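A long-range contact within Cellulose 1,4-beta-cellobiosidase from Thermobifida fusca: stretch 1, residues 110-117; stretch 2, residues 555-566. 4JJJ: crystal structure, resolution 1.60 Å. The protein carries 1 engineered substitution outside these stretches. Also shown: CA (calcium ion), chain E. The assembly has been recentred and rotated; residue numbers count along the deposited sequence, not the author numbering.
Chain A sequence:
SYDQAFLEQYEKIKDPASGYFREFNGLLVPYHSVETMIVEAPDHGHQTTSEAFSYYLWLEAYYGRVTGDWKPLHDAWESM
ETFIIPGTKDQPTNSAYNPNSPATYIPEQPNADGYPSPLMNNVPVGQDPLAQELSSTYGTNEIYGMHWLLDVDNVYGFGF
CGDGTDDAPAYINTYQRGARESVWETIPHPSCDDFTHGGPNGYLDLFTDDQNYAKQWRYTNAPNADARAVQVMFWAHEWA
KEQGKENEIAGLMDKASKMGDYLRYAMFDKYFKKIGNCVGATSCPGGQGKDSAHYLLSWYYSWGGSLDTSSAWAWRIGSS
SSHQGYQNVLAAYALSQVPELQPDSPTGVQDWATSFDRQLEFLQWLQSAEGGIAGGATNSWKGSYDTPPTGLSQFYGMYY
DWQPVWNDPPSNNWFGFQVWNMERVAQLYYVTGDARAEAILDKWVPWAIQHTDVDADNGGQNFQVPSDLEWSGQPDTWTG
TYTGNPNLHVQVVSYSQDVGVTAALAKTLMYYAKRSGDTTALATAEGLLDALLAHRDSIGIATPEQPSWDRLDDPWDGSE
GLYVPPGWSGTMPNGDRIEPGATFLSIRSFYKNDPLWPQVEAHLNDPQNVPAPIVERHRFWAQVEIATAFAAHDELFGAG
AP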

# COMPACT_ATOMS: atom_id res chain seq x y z
N PRO A 110 19.88 3.36 10.41
CA PRO A 110 19.06 2.65 11.42
C PRO A 110 18.00 3.46 12.18
O PRO A 110 16.98 2.87 12.66
CB PRO A 110 20.09 2.11 12.38
CG PRO A 110 21.44 2.47 11.91
CD PRO A 110 21.33 3.29 10.67
N ASN A 111 18.18 4.78 12.25
CA ASN A 111 17.20 5.65 12.84
C ASN A 111 17.23 6.99 12.11
O ASN A 111 18.07 7.26 11.24
CB ASN A 111 17.42 5.79 14.36
CG ASN A 111 16.19 6.09 15.15
OD1 ASN A 111 15.10 6.36 14.58
ND2 ASN A 111 16.26 5.98 16.49
N ALA A 112 16.19 7.79 12.34
CA ALA A 112 15.96 9.06 11.66
C ALA A 112 17.12 10.08 11.81
O ALA A 112 17.40 10.86 10.88
CB ALA A 112 14.66 9.69 12.21
N ASP A 113 17.82 9.94 12.93
CA ASP A 113 19.03 10.76 13.18
C ASP A 113 20.19 10.46 12.28
O ASP A 113 21.19 11.23 12.23
CB ASP A 113 19.47 10.69 14.65
CG ASP A 113 19.85 9.34 15.11
OD1 ASP A 113 19.56 8.32 14.48
OD2 ASP A 113 20.52 9.29 16.15
N GLY A 114 20.12 9.39 11.48
CA GLY A 114 21.11 9.18 10.43
C GLY A 114 21.01 9.97 9.14
O GLY A 114 21.84 9.87 8.21
N TYR A 115 19.93 10.77 9.04
CA TYR A 115 19.60 11.48 7.85
C TYR A 115 19.91 12.95 8.09
O TYR A 115 19.62 13.47 9.20
CB TYR A 115 18.07 11.25 7.54
CG TYR A 115 17.84 9.83 7.08
CD1 TYR A 115 17.61 8.82 8.00
CD2 TYR A 115 17.90 9.54 5.74
CE1 TYR A 115 17.47 7.53 7.54
CE2 TYR A 115 17.75 8.26 5.28
CZ TYR A 115 17.51 7.28 6.20
OH TYR A 115 17.33 5.90 5.78
N PRO A 116 20.38 13.64 7.08
CA PRO A 116 20.53 13.22 5.72
C PRO A 116 21.66 12.23 5.48
O PRO A 116 22.69 12.26 6.16
CB PRO A 116 20.76 14.54 4.96
CG PRO A 116 21.51 15.37 5.99
CD PRO A 116 20.71 15.09 7.22
N SER A 117 21.35 11.23 4.63
CA SER A 117 22.23 10.11 4.32
C SER A 117 22.98 10.40 3.03
O SER A 117 22.46 10.95 2.08
CB SER A 117 21.38 8.86 4.14
OG SER A 117 22.22 7.74 4.15
N PRO A 555 8.80 15.50 21.15
CA PRO A 555 10.04 15.87 20.44
C PRO A 555 11.05 14.71 20.42
O PRO A 555 10.86 13.75 21.15
CB PRO A 555 10.55 17.06 21.25
CG PRO A 555 10.14 16.66 22.61
CD PRO A 555 8.74 16.02 22.54
N TRP A 556 12.08 14.80 19.63
CA TRP A 556 13.13 13.77 19.57
C TRP A 556 13.80 13.67 20.93
O TRP A 556 14.10 14.72 21.56
CB TRP A 556 14.19 14.24 18.58
CG TRP A 556 15.38 13.41 18.47
CD1 TRP A 556 16.66 13.78 18.86
CD2 TRP A 556 15.52 12.11 17.84
NE1 TRP A 556 17.53 12.79 18.54
CE2 TRP A 556 16.85 11.73 17.98
CE3 TRP A 556 14.63 11.16 17.31
CZ2 TRP A 556 17.34 10.56 17.48
CZ3 TRP A 556 15.13 9.96 16.86
CH2 TRP A 556 16.47 9.70 16.88
N ASP A 557 13.97 12.44 21.40
CA ASP A 557 14.53 12.17 22.72
C ASP A 557 15.81 11.40 22.60
O ASP A 557 16.29 10.81 23.58
CB ASP A 557 13.51 11.44 23.64
CG ASP A 557 13.17 10.04 23.14
OD1 ASP A 557 13.90 9.57 22.25
OD2 ASP A 557 12.12 9.57 23.58
N GLY A 558 16.37 11.35 21.39
CA GLY A 558 17.52 10.53 21.12
C GLY A 558 17.25 9.16 20.52
O GLY A 558 18.18 8.50 20.09
N SER A 559 16.00 8.71 20.51
CA SER A 559 15.60 7.48 19.78
C SER A 559 14.22 7.54 19.16
O SER A 559 14.05 6.89 18.14
CB SER A 559 15.68 6.26 20.64
OG SER A 559 14.95 6.46 21.75
N GLU A 560 13.30 8.29 19.78
CA GLU A 560 11.91 8.39 19.30
C GLU A 560 11.50 9.85 19.25
O GLU A 560 12.05 10.72 20.01
CB GLU A 560 10.98 7.56 20.13
CG GLU A 560 11.40 6.10 20.29
CD GLU A 560 11.25 5.30 19.01
OE1 GLU A 560 10.58 5.78 18.09
OE2 GLU A 560 11.84 4.18 18.99
N GLY A 561 10.47 10.17 18.45
CA GLY A 561 9.97 11.53 18.29
C GLY A 561 10.48 12.16 17.05
O GLY A 561 11.27 11.56 16.30
N LEU A 562 10.07 13.39 16.78
CA LEU A 562 10.40 14.05 15.51
C LEU A 562 11.81 14.56 15.49
O LEU A 562 12.17 15.45 16.30
CB LEU A 562 9.43 15.22 15.29
CG LEU A 562 9.69 16.01 14.03
CD1 LEU A 562 9.81 15.15 12.77
CD2 LEU A 562 8.69 17.09 13.94
N TYR A 563 12.66 13.92 14.69
CA TYR A 563 14.00 14.40 14.47
C TYR A 563 14.09 15.48 13.43
O TYR A 563 13.55 15.37 12.34
CB TYR A 563 14.93 13.21 14.07
CG TYR A 563 16.40 13.58 13.87
CD1 TYR A 563 17.14 13.84 14.99
CD2 TYR A 563 16.93 13.76 12.62
CE1 TYR A 563 18.48 14.20 14.86
CE2 TYR A 563 18.29 14.11 12.46
CZ TYR A 563 19.01 14.38 13.62
OH TYR A 563 20.32 14.72 13.50
N VAL A 564 14.93 16.56 13.70
CA VAL A 564 15.32 17.54 12.76
C VAL A 564 16.88 17.68 12.97
O VAL A 564 17.24 17.74 14.13
CB VAL A 564 14.58 18.87 13.04
CG1 VAL A 564 15.03 19.90 12.09
CG2 VAL A 564 13.07 18.68 12.94
N PRO A 565 17.66 17.74 11.89
CA PRO A 565 19.13 17.95 12.04
C PRO A 565 19.49 19.23 12.81
O PRO A 565 18.87 20.22 12.64
CB PRO A 565 19.66 18.00 10.64
CG PRO A 565 18.60 17.29 9.81
CD PRO A 565 17.33 17.64 10.47
N PRO A 566 20.50 19.10 13.66
CA PRO A 566 20.99 20.30 14.39
C PRO A 566 21.35 21.30 13.33
O PRO A 566 21.87 20.96 12.25
CB PRO A 566 22.24 19.82 15.04
CG PRO A 566 22.09 18.36 15.22
CD PRO A 566 21.24 17.88 14.04
CA CA E . 10.53 5.67 15.73
O HOH W 1 12.66 6.63 15.89
O HOH W 2 18.73 6.53 17.94
O HOH W 3 21.37 14.66 10.94
O HOH W 4 11.60 3.49 16.38

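Contacts between loops distant in sequence often rest on one well-aimed amide, a few aromatic rings and ordered water, and this pair, at least 443 residues apart where they touch, illustrates the principle. Neither stretch offers a strand to pair at the interface: a short 3-10 turn, residues 112-114, lies against an irregular loop, with the CA atoms of Asp 113 and Tyr 563 6.3 Å apart.

The one direct hydrogen bond runs from Asn 111 ND2 to Ser 559 O (2.9 Å, 164°). The amide's other end, OD1, accepts from the backbone N of Ala 112 (2.9 Å), which helps fix its orientation. Asp 557 OD1 similarly braces the opposing loop, accepting from the backbone N atoms of Ser 559 and Glu 560.

Aromatic packing supplies most of the remaining contact. Asp 113 CA sits 3.5 Å from the centroid of the Tyr 563 ring, over its face, a CH-pi arrangement, while Asp 113 CB lies 3.5 Å from Trp 556 CZ2. Beside them, Pro 116 CD meets Pro 565 CG at 4.0 Å.

Water completes the joint. Water 1 donates to Asn 111 OD1 and Ser 559 O while coordinating the calcium ion, which Glu 560 OE1 also binds (2.4 Å). Water 3 links Tyr 115 O with Tyr 563 OH.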